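Local coordinates for mitochondrial dynamics protein MID49 (Mus musculus, PDB 4WOY), which recruits the fission GTPase Drp1 to the mitochondrial outer membrane and regulates its activity, the chain here being the nucleotidyltransferase-like cytosolic part, at residues L46-L51 against S113-F118; A73-E78 against M180-A185. The protein carries 1 engineered substitution. All coordinates share one frame; numbering follows the deposited sequence.

Interaction 1. Residues L46-L51 against S113-F118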
ATOM      1  N   LEU A  46      22.638 -12.354   1.686  1.00 47.41           N
ATOM      2  CA  LEU A  46      21.370 -11.895   2.259  1.00 49.58           C
ATOM      3  C   LEU A  46      20.218 -12.682   1.656  1.00 53.02           C
ATOM      4  O   LEU A  46      19.906 -12.519   0.470  1.00 47.21           O
ATOM      5  CB  LEU A  46      21.160 -10.403   2.025  1.00 39.06           C
ATOM      6  CG  LEU A  46      22.284  -9.483   2.483  1.00 42.47           C
ATOM      7  CD1 LEU A  46      21.920  -8.043   2.141  1.00 40.33           C
ATOM      8  CD2 LEU A  46      22.535  -9.660   3.991  1.00 40.78           C
ATOM      9  N   PRO A  47      19.570 -13.525   2.480  1.00 48.17           N
ATOM     10  CA  PRO A  47      18.535 -14.430   1.987  1.00 50.71           C
ATOM     11  C   PRO A  47      17.181 -13.731   1.832  1.00 43.02           C
ATOM     12  O   PRO A  47      16.309 -13.858   2.691  1.00 39.10           O
ATOM     13  CB  PRO A  47      18.489 -15.524   3.068  1.00 43.98           C
ATOM     14  CG  PRO A  47      18.857 -14.799   4.308  1.00 46.70           C
ATOM     15  CD  PRO A  47      19.859 -13.744   3.907  1.00 45.37           C
ATOM     16  N   PHE A  48      17.042 -12.974   0.749  1.00 37.69           N
ATOM     17  CA  PHE A  48      15.763 -12.459   0.321  1.00 33.74           C
ATOM     18  C   PHE A  48      15.059 -13.535  -0.514  1.00 42.32           C
ATOM     19  O   PHE A  48      15.692 -14.318  -1.214  1.00 36.92           O
ATOM     20  CB  PHE A  48      15.929 -11.163  -0.496  1.00 33.87           C
ATOM     21  CG  PHE A  48      16.376  -9.963   0.312  1.00 34.76           C
ATOM     22  CD1 PHE A  48      15.469  -9.237   1.067  1.00 37.50           C
ATOM     23  CD2 PHE A  48      17.699  -9.546   0.289  1.00 32.28           C
ATOM     24  CE1 PHE A  48      15.872  -8.134   1.801  1.00 37.86           C
ATOM     25  CE2 PHE A  48      18.118  -8.434   1.004  1.00 31.35           C
ATOM     26  CZ  PHE A  48      17.203  -7.729   1.777  1.00 38.65           C
ATOM     27  N   GLY A  49      13.739 -13.581  -0.433  1.00 48.09           N
ATOM     28  CA  GLY A  49      12.983 -14.442  -1.319  1.00 39.75           C
ATOM     29  C   GLY A  49      12.861 -13.735  -2.656  1.00 46.24           C
ATOM     30  O   GLY A  49      13.337 -12.612  -2.816  1.00 42.51           O
ATOM     31  N   ALA A  50      12.218 -14.400  -3.608  1.00 51.89           N
ATOM     32  CA  ALA A  50      11.954 -13.834  -4.925  1.00 52.64           C
ATOM     33  C   ALA A  50      11.104 -12.567  -4.836  1.00 47.04           C
ATOM     34  O   ALA A  50      10.166 -12.487  -4.044  1.00 40.89           O
ATOM     35  CB  ALA A  50      11.258 -14.886  -5.818  1.00 40.29           C
ATOM     36  N   LEU A  51      11.433 -11.580  -5.657  1.00 49.94           N
ATOM     37  CA  LEU A  51      10.659 -10.354  -5.694  1.00 45.76           C
ATOM     38  C   LEU A  51       9.264 -10.655  -6.233  1.00 49.91           C
ATOM     39  O   LEU A  51       9.114 -11.317  -7.243  1.00 60.62           O
ATOM     40  CB  LEU A  51      11.346  -9.291  -6.563  1.00 51.99           C
ATOM     41  CG  LEU A  51      12.781  -8.840  -6.259  1.00 56.16           C
ATOM     42  CD1 LEU A  51      13.081  -7.504  -6.923  1.00 57.04           C
ATOM     43  CD2 LEU A  51      13.031  -8.745  -4.762  1.00 56.28           C
ATOM     44  N   SER A 113      23.620 -14.748  12.324  1.00 39.79           N
ATOM     45  CA  SER A 113      22.665 -14.441  11.266  1.00 38.26           C
ATOM     46  C   SER A 113      23.157 -13.332  10.342  1.00 41.69           C
ATOM     47  O   SER A 113      23.665 -12.316  10.811  1.00 41.93           O
ATOM     48  CB  SER A 113      21.326 -14.033  11.855  1.00 36.66           C
ATOM     49  OG  SER A 113      20.513 -13.482  10.830  1.00 39.43           O
ATOM     50  N   PRO A 114      22.974 -13.512   9.021  1.00 41.04           N
ATOM     51  CA  PRO A 114      23.361 -12.492   8.038  1.00 36.63           C
ATOM     52  C   PRO A 114      22.602 -11.191   8.248  1.00 38.75           C
ATOM     53  O   PRO A 114      23.081 -10.125   7.865  1.00 40.01           O
ATOM     54  CB  PRO A 114      22.991 -13.144   6.684  1.00 37.27           C
ATOM     55  CG  PRO A 114      21.933 -14.202   7.045  1.00 37.27           C
ATOM     56  CD  PRO A 114      22.383 -14.713   8.375  1.00 38.24           C
ATOM     57  N   TRP A 115      21.441 -11.263   8.880  1.00 33.40           N
ATOM     58  CA  TRP A 115      20.699 -10.054   9.146  1.00 31.70           C
ATOM     59  C   TRP A 115      21.276  -9.250  10.330  1.00 41.33           C
ATOM     60  O   TRP A 115      20.850  -8.102  10.566  1.00 36.65           O
ATOM     61  CB  TRP A 115      19.231 -10.392   9.407  1.00 30.96           C
ATOM     62  CG  TRP A 115      18.566 -11.139   8.278  1.00 31.24           C
ATOM     63  CD1 TRP A 115      18.075 -12.421   8.317  1.00 36.88           C
ATOM     64  CD2 TRP A 115      18.312 -10.649   6.943  1.00 38.57           C
ATOM     65  NE1 TRP A 115      17.534 -12.754   7.091  1.00 33.84           N
ATOM     66  CE2 TRP A 115      17.668 -11.689   6.235  1.00 36.65           C
ATOM     67  CE3 TRP A 115      18.587  -9.444   6.277  1.00 33.67           C
ATOM     68  CZ2 TRP A 115      17.291 -11.554   4.889  1.00 36.42           C
ATOM     69  CZ3 TRP A 115      18.197  -9.309   4.943  1.00 34.38           C
ATOM     70  CH2 TRP A 115      17.556 -10.357   4.268  1.00 41.95           C
ATOM     71  N   ASP A 116      22.213  -9.842  11.083  1.00 38.91           N
ATOM     72  CA  ASP A 116      22.742  -9.169  12.284  1.00 47.75           C
ATOM     73  C   ASP A 116      23.441  -7.829  11.968  1.00 41.22           C
ATOM     74  O   ASP A 116      23.444  -6.927  12.808  1.00 34.25           O
ATOM     75  CB  ASP A 116      23.720 -10.056  13.056  1.00 44.94           C
ATOM     76  CG  ASP A 116      23.041 -11.196  13.780  1.00 43.58           C
ATOM     77  OD1 ASP A 116      21.803 -11.170  13.949  1.00 38.55           O
ATOM     78  OD2 ASP A 116      23.763 -12.120  14.200  1.00 46.88           O
ATOM     79  N   ARG A 117      23.992  -7.678  10.762  1.00 33.28           N
ATOM     80  CA  ARG A 117      24.653  -6.418  10.411  1.00 35.21           C
ATOM     81  C   ARG A 117      23.668  -5.232  10.346  1.00 35.21           C
ATOM     82  O   ARG A 117      24.088  -4.072  10.344  1.00 41.44           O
ATOM     83  CB  ARG A 117      25.389  -6.538   9.093  1.00 34.60           C
ATOM     84  CG  ARG A 117      24.485  -6.699   7.937  1.00 44.49           C
ATOM     85  CD  ARG A 117      25.270  -6.633   6.651  1.00 50.28           C
ATOM     86  NE  ARG A 117      25.489  -5.256   6.248  1.00 51.12           N
ATOM     87  CZ  ARG A 117      25.802  -4.893   5.009  1.00 55.55           C
ATOM     88  NH1 ARG A 117      25.937  -5.812   4.052  1.00 53.01           N
ATOM     89  NH2 ARG A 117      25.973  -3.607   4.725  1.00 60.58           N
ATOM     90  N   PHE A 118      22.372  -5.526  10.292  1.00 37.01           N
ATOM     91  CA  PHE A 118      21.351  -4.488  10.306  1.00 34.40           C
ATOM     92  C   PHE A 118      20.785  -4.270  11.694  1.00 33.66           C
ATOM     93  O   PHE A 118      19.762  -3.600  11.862  1.00 29.02           O
ATOM     94  CB  PHE A 118      20.240  -4.845   9.318  1.00 39.11           C
ATOM     95  CG  PHE A 118      20.762  -5.163   7.961  1.00 37.91           C
ATOM     96  CD1 PHE A 118      21.284  -4.146   7.157  1.00 34.07           C
ATOM     97  CD2 PHE A 118      20.807  -6.482   7.509  1.00 33.01           C
ATOM     98  CE1 PHE A 118      21.808  -4.437   5.895  1.00 42.06           C
ATOM     99  CE2 PHE A 118      21.330  -6.780   6.252  1.00 38.30           C
ATOM    100  CZ  PHE A 118      21.841  -5.748   5.444  1.00 37.76           C
TER

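Interaction 2. Residues A73-E78 against M180-A185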
ATOM      1  N   ALA A  73      10.017  -7.566  -1.524  1.00 40.34           N
ATOM      2  CA  ALA A  73      11.268  -8.297  -1.333  1.00 41.46           C
ATOM      3  C   ALA A  73      11.272  -8.911   0.081  1.00 41.13           C
ATOM      4  O   ALA A  73      11.600  -8.232   1.058  1.00 37.58           O
ATOM      5  CB  ALA A  73      12.486  -7.378  -1.554  1.00 34.45           C
ATOM      6  N   PRO A  74      10.852 -10.182   0.196  1.00 36.48           N
ATOM      7  CA  PRO A  74      10.719 -10.803   1.526  1.00 30.24           C
ATOM      8  C   PRO A  74      12.045 -11.210   2.146  1.00 34.41           C
ATOM      9  O   PRO A  74      12.849 -11.884   1.521  1.00 35.80           O
ATOM     10  CB  PRO A  74       9.838 -12.028   1.262  1.00 31.62           C
ATOM     11  CG  PRO A  74      10.027 -12.338  -0.201  1.00 34.24           C
ATOM     12  CD  PRO A  74      10.280 -11.019  -0.880  1.00 31.76           C
ATOM     13  N   LEU A  75      12.263 -10.777   3.382  1.00 34.05           N
ATOM     14  CA  LEU A  75      13.401 -11.236   4.156  1.00 32.94           C
ATOM     15  C   LEU A  75      13.109 -12.648   4.617  1.00 32.06           C
ATOM     16  O   LEU A  75      11.969 -12.941   5.003  1.00 36.39           O
ATOM     17  CB  LEU A  75      13.645 -10.328   5.359  1.00 42.41           C
ATOM     18  CG  LEU A  75      14.336  -8.986   5.134  1.00 43.18           C
ATOM     19  CD1 LEU A  75      13.364  -7.944   4.570  1.00 27.33           C
ATOM     20  CD2 LEU A  75      14.984  -8.540   6.443  1.00 35.97           C
ATOM     21  N   GLU A  76      14.091 -13.543   4.529  1.00 32.45           N
ATOM     22  CA  GLU A  76      13.889 -14.868   5.108  1.00 34.09           C
ATOM     23  C   GLU A  76      14.566 -14.900   6.466  1.00 37.09           C
ATOM     24  O   GLU A  76      15.782 -15.042   6.545  1.00 43.94           O
ATOM     25  CB  GLU A  76      14.419 -15.974   4.198  1.00 35.99           C
ATOM     26  CG  GLU A  76      13.630 -16.058   2.896  1.00 40.45           C
ATOM     27  CD  GLU A  76      14.206 -17.006   1.879  1.00 46.29           C
ATOM     28  OE1 GLU A  76      15.349 -17.499   2.061  1.00 44.61           O
ATOM     29  OE2 GLU A  76      13.487 -17.260   0.891  1.00 50.00           O
ATOM     30  N   LEU A  77      13.777 -14.760   7.529  1.00 33.92           N
ATOM     31  CA  LEU A  77      14.329 -14.758   8.879  1.00 36.89           C
ATOM     32  C   LEU A  77      14.459 -16.192   9.442  1.00 36.41           C
ATOM     33  O   LEU A  77      13.605 -17.042   9.195  1.00 39.97           O
ATOM     34  CB  LEU A  77      13.461 -13.894   9.798  1.00 36.57           C
ATOM     35  CG  LEU A  77      13.343 -12.403   9.455  1.00 37.08           C
ATOM     36  CD1 LEU A  77      12.458 -11.653  10.457  1.00 33.05           C
ATOM     37  CD2 LEU A  77      14.721 -11.776   9.379  1.00 30.46           C
ATOM     38  N   GLU A  78      15.543 -16.475  10.154  1.00 37.24           N
ATOM     39  CA  GLU A  78      15.675 -17.772  10.840  1.00 39.73           C
ATOM     40  C   GLU A  78      14.528 -17.976  11.837  1.00 40.29           C
ATOM     41  O   GLU A  78      14.251 -17.109  12.654  1.00 52.01           O
ATOM     42  CB  GLU A  78      17.023 -17.904  11.572  1.00 40.51           C
ATOM     43  CG  GLU A  78      18.259 -17.790  10.681  1.00 47.98           C
ATOM     44  CD  GLU A  78      18.673 -16.343  10.384  1.00 48.28           C
ATOM     45  OE1 GLU A  78      17.904 -15.406  10.690  1.00 36.35           O
ATOM     46  OE2 GLU A  78      19.782 -16.147   9.851  1.00 46.82           O
ATOM     47  N   MET A 180      10.803  -4.021   1.263  1.00 31.46           N
ATOM     48  CA  MET A 180      11.397  -5.139   2.025  1.00 36.07           C
ATOM     49  C   MET A 180      10.425  -5.534   3.137  1.00 29.48           C
ATOM     50  O   MET A 180      10.004  -4.688   3.923  1.00 26.98           O
ATOM     51  CB  MET A 180      12.770  -4.776   2.605  1.00 34.75           C
ATOM     52  CG  MET A 180      13.906  -4.747   1.560  1.00 36.74           C
ATOM     53  SD  MET A 180      15.470  -4.105   2.181  1.00 49.59           S
ATOM     54  CE  MET A 180      15.023  -2.450   2.701  1.00 33.08           C
ATOM     55  N   VAL A 181      10.034  -6.797   3.184  1.00 36.33           N
ATOM     56  CA  VAL A 181       8.945  -7.182   4.059  1.00 32.60           C
ATOM     57  C   VAL A 181       9.277  -8.402   4.909  1.00 35.28           C
ATOM     58  O   VAL A 181      10.107  -9.238   4.514  1.00 34.85           O
ATOM     59  CB  VAL A 181       7.654  -7.428   3.246  1.00 33.94           C
ATOM     60  CG1 VAL A 181       7.289  -6.180   2.428  1.00 26.97           C
ATOM     61  CG2 VAL A 181       7.804  -8.626   2.317  1.00 34.41           C
ATOM     62  N   VAL A 182       8.674  -8.457   6.105  1.00 36.30           N
ATOM     63  CA  VAL A 182       8.705  -9.661   6.958  1.00 38.46           C
ATOM     64  C   VAL A 182       7.236 -10.071   7.253  1.00 36.99           C
ATOM     65  O   VAL A 182       6.332  -9.204   7.213  1.00 32.80           O
ATOM     66  CB  VAL A 182       9.510  -9.432   8.280  1.00 47.24           C
ATOM     67  CG1 VAL A 182      10.901  -8.882   7.996  1.00 39.68           C
ATOM     68  CG2 VAL A 182       8.803  -8.504   9.183  1.00 48.81           C
ATOM     69  N   PRO A 183       6.986 -11.375   7.562  1.00 37.25           N
ATOM     70  CA  PRO A 183       5.619 -11.941   7.658  1.00 44.49           C
ATOM     71  C   PRO A 183       4.630 -11.397   8.710  1.00 55.20           C
ATOM     72  O   PRO A 183       3.440 -11.611   8.516  1.00 81.48           O
ATOM     73  CB  PRO A 183       5.877 -13.428   7.938  1.00 42.38           C
ATOM     74  CG  PRO A 183       7.184 -13.704   7.290  1.00 40.80           C
ATOM     75  CD  PRO A 183       8.002 -12.443   7.533  1.00 44.47           C
ATOM     76  N   GLY A 184       5.056 -10.751   9.781  1.00 43.93           N
ATOM     77  CA  GLY A 184       4.108 -10.100  10.696  1.00 53.32           C
ATOM     78  C   GLY A 184       2.900 -10.800  11.350  1.00 55.73           C
ATOM     79  O   GLY A 184       2.287 -10.231  12.264  1.00 49.05           O
ATOM     80  N   ALA A 185       2.563 -12.013  10.910  1.00 53.84           N
ATOM     81  CA  ALA A 185       1.530 -12.840  11.547  1.00 56.00           C
ATOM     82  C   ALA A 185       1.545 -14.262  10.979  1.00 62.30           C
ATOM     83  O   ALA A 185       1.841 -14.478   9.799  1.00 57.76           O
ATOM     84  CB  ALA A 185       0.130 -12.230  11.387  1.00 55.35           C
TER

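Interaction 1. Residues L46-L51 against S113-F118
The indole of Trp115 drives its six-membered ring edge-on into Phe48, with CH2 of Trp115 standing 3.6 Å above the centre of the Phe48 ring. The two planes are turned 81° apart and the ring centroids lie 5.0 Å from each other, a T-shaped stack. One face of the indole is covered by Pro47, whose CD comes down toward the rim, 3.5 Å from CZ2 of Trp115, with CG beside it near NE1. In the indole plane, at the edge, sits the carbonyl O of Pro47, 3.3 Å from Trp115 CZ2; Phe118 CD2 also lies at this ring's edge. The Phe118 ring has Arg117 CG over the centre of one face, and its own edge meets Leu46 tip to tip, CD2 of Leu46 being 3.9 Å from CE2 of Phe118 and CD1 approaching CZ. The pyrrolidines of Pro47 and Pro114 complete the contact, where Pro47 CD lies 3.8 Å from Pro114 CG.

Trp115 reaches this position with CG anti to its carbonyl carbon (chi1 -57°), and the indole N-H (NE1), next to Pro47, is taken by the backbone O of Glu76. Within 113-118, the backbone N of Trp115 donates to Ser113 OG in an ST turn. Asp116 OD1 is salt-bridged to Arg102, while OD2 receives the N-H of Ser113 from above the carboxylate plane. Across the contact the interaction is apolar and aromatic. Helix 126-139 packs against Phe118, and helix 18-42 against Phe48. On the other segment, Phe48 N bonds to Leu46 O, which makes Pro47 the centre of an inverse gamma turn. The result is an aromatic cluster joining two irregular connections within the nucleotidyltransferase-like fold: an inverse gamma turn packed against an ST turn.

Interaction 2. Residues A73-E78 against M180-A185
Two backbone hydrogen bonds join Ala73-Leu75 to Val181: its N-H donates to Ala73 O at 3.0 Å, and its carbonyl O accepts from Leu75 N at 2.9 Å. This is parallel beta pairing, where strand 69-74 ends beside strand 173-182 in the mixed sheet of the nucleotidyltransferase-like fold. Two CA-H...O contacts reinforce the bonds, from Met180 CA to Ala73 O and from Pro74 CA to Val181 O. Pro74 has no N-H, but none is needed: both bonds of Val181 go to its neighbours Ala73 and Leu75, and the Pro74 O bonds to Gly49 on the other side. Met180 and Val182 likewise turn their backbones to the next strand, bonding with Ala194 and Leu192.

Side chains alternate across the sheet. Pro74 and Val181 share one face, with CB of Pro74 4.1 Å from CG2 of Val181. Ala73 and Met180 share the opposite face, where the Met180 side chain runs on to Leu129 and Leu133 of helix 126-139. Leu75 lies across Met180, its CD1 3.8 Å from Met180 CB and 3.5 Å from Val181 O. The last bridge is Pro74 with Val181. Beyond it Leu75 and Leu77 keep up the packing against Val182, and Trp205 of strand 205-208 touches Leu75 and Val182. Val182 holds CG1 anti to its carbonyl carbon (chi1 -53°), and this one methyl lies 4.1 Å from Leu75 CB and 4.0 Å from Leu77 CD1.

From the N terminus, helix 18-42 leads into 46-51, 73-78 begins as the last two residues of strand 69-74, then come 113-118 and, much later, 180-185. Interaction 1 closes a loop of 61 intervening residues and interaction 2 one of 101. The segments alternate, so the loops cross rather than nest: 73-78 lies inside the first, while 113-118 lies inside the second. The blocks touch directly, with probable hydrogen bonds from Gly49 N to Pro74 O and from Glu76 N to Pro47 O, so 73-78 is held between 46-51 and 180-185. Together they tie the sheet, through strands 69-74 and 173-182, to the irregular connections beside helices 18-42 and 126-139.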